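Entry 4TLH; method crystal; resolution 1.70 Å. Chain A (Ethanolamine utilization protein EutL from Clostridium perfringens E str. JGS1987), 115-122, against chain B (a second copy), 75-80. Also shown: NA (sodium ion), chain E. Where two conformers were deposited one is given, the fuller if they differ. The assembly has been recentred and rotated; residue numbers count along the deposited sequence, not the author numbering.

Chain A 115-122: ANEDDSIC
Chain B, residues 75-80: ASTKLA

A loop that presents a carbonyl to a neighbouring subunit can be braced by its own side chains, and EutL illustrates the principle. The chain A stretch opens at A:Ala115 (phi/psi -102/-4), whose N donates to A:Ile121 O at 2.8 Å and so closes the loop. A:Asn116, extended at -154/-179 with chi1 p, starts a type I turn ending at A:Asp119, whose N reaches A:Asn116 O at 3.2 Å. The side chain of A:Asn116 reaches back across the turn: A:Asn116 OD1 accepts from A:Ser120 N at 3.0 Å, while A:Asn116 ND2 donates to A:Ser120 OG at 3.0 Å. At the turn's corners, A:Glu117 (-64/-39) gives its O to the sodium ion at 2.3 Å, and A:Asp118 (-103/11, chi1 p) accepts from A:Ser120 OG through OD1 at 2.5 Å. A:Asp119 takes positive angles, 60/33.

A:Ser120 (-96/-5, chi1 p) is thus held through both its N and its OG, its CA 5.0 Å from that of B:Thr77. A:Ser120 O accepts from B:Lys78 N at 2.9 Å, with an N-H...acceptor angle of 151°, the sole direct hydrogen bond between the stretches, and lies 3.2 Å from B:Thr77 CB. B:Lys78 starts toward chain A, but its t, t, t, p chain leads away. A:Ile121 (-129/129, rotamer m, t) adds apolar packing, CD1 to B:Leu79 CD1 at 3.7 Å; B:Leu79 is also m, t.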

# COMPACT_ATOMS: atom_id res chain seq x y z
N ALA A 115 21.35 -7.20 10.04
CA ALA A 115 22.17 -8.10 9.22
C ALA A 115 23.43 -7.43 8.68
O ALA A 115 24.25 -8.07 8.02
CB ALA A 115 21.35 -8.64 8.06
N ASN A 116 23.59 -6.13 8.93
CA ASN A 116 24.77 -5.45 8.40
C ASN A 116 25.18 -4.22 9.20
O ASN A 116 24.57 -3.87 10.22
CB ASN A 116 24.53 -5.07 6.92
CG ASN A 116 23.40 -4.05 6.72
OD1 ASN A 116 22.84 -3.49 7.66
ND2 ASN A 116 23.08 -3.79 5.45
N GLU A 117 26.24 -3.57 8.73
CA GLU A 117 26.95 -2.56 9.51
C GLU A 117 26.11 -1.35 9.85
O GLU A 117 26.20 -0.83 10.95
CB GLU A 117 28.21 -2.13 8.76
CG GLU A 117 29.38 -3.05 8.99
CD GLU A 117 29.89 -3.01 10.41
OE1 GLU A 117 30.06 -1.88 10.95
OE2 GLU A 117 30.12 -4.09 11.00
N ASP A 118 25.28 -0.90 8.91
CA ASP A 118 24.51 0.31 9.15
C ASP A 118 23.07 -0.01 9.48
O ASP A 118 22.23 0.88 9.54
CB ASP A 118 24.60 1.25 7.94
CG ASP A 118 23.95 0.68 6.68
OD1 ASP A 118 23.71 -0.54 6.61
OD2 ASP A 118 23.70 1.49 5.76
N ASP A 119 22.78 -1.28 9.74
CA ASP A 119 21.43 -1.69 10.15
C ASP A 119 20.37 -1.35 9.09
O ASP A 119 19.21 -1.09 9.43
CB ASP A 119 21.07 -1.04 11.50
CG ASP A 119 22.12 -1.28 12.58
OD1 ASP A 119 22.81 -2.32 12.52
OD2 ASP A 119 22.24 -0.44 13.51
N SER A 120 20.75 -1.41 7.82
CA SER A 120 19.84 -1.11 6.72
C SER A 120 19.21 -2.38 6.17
O SER A 120 18.37 -2.33 5.27
CB SER A 120 20.58 -0.36 5.62
OG SER A 120 21.71 -1.08 5.19
N ILE A 121 19.65 -3.52 6.69
CA ILE A 121 18.99 -4.79 6.43
C ILE A 121 18.74 -5.44 7.77
O ILE A 121 19.64 -5.50 8.61
CB ILE A 121 19.82 -5.73 5.54
CG1 ILE A 121 20.11 -5.07 4.20
CG2 ILE A 121 19.10 -7.08 5.35
CD1 ILE A 121 21.00 -5.84 3.32
N CYS A 122 17.50 -5.87 8.01
CA CYS A 122 17.16 -6.49 9.28
C CYS A 122 16.14 -7.59 9.04
O CYS A 122 15.49 -7.65 7.99
CB CYS A 122 16.62 -5.44 10.26
SG CYS A 122 15.10 -4.67 9.72
N ALA B 75 11.81 3.40 0.41
CA ALA B 75 12.28 2.12 0.95
C ALA B 75 12.88 2.29 2.33
O ALA B 75 13.58 3.28 2.60
CB ALA B 75 13.30 1.48 0.01
N SER B 76 12.64 1.32 3.21
CA SER B 76 13.14 1.38 4.57
C SER B 76 14.38 0.52 4.76
O SER B 76 15.06 0.64 5.76
CB SER B 76 12.08 0.94 5.58
OG SER B 76 11.78 -0.43 5.42
N THR B 77 14.64 -0.34 3.78
CA THR B 77 15.83 -1.17 3.79
C THR B 77 16.59 -1.06 2.46
O THR B 77 16.07 -0.58 1.46
CB THR B 77 15.48 -2.64 4.05
OG1 THR B 77 14.70 -3.16 2.98
CG2 THR B 77 14.71 -2.79 5.37
N LYS B 78 17.83 -1.53 2.51
CA LYS B 78 18.82 -1.26 1.47
C LYS B 78 18.49 -1.92 0.14
O LYS B 78 18.69 -1.31 -0.91
CB LYS B 78 20.19 -1.75 1.97
CG LYS B 78 21.36 -1.40 1.07
CD LYS B 78 22.63 -2.07 1.60
CE LYS B 78 23.84 -1.71 0.75
NZ LYS B 78 24.01 -0.23 0.64
N LEU B 79 17.97 -3.15 0.20
CA LEU B 79 17.79 -3.97 -1.00
C LEU B 79 16.34 -4.03 -1.49
O LEU B 79 16.07 -4.64 -2.51
CB LEU B 79 18.31 -5.39 -0.75
CG LEU B 79 19.74 -5.48 -0.20
CD1 LEU B 79 20.28 -6.93 -0.12
CD2 LEU B 79 20.68 -4.61 -1.02
N ALA B 80 15.41 -3.40 -0.79
CA ALA B 80 14.02 -3.50 -1.18
C ALA B 80 13.72 -2.76 -2.49
O ALA B 80 12.94 -3.24 -3.31
CB ALA B 80 13.15 -2.97 -0.08
NA NA E . 26.62 0.98 12.28
O HOH W 1 22.53 1.34 3.31
O HOH W 2 24.35 1.41 12.89
O HOH W 3 27.11 -0.50 14.17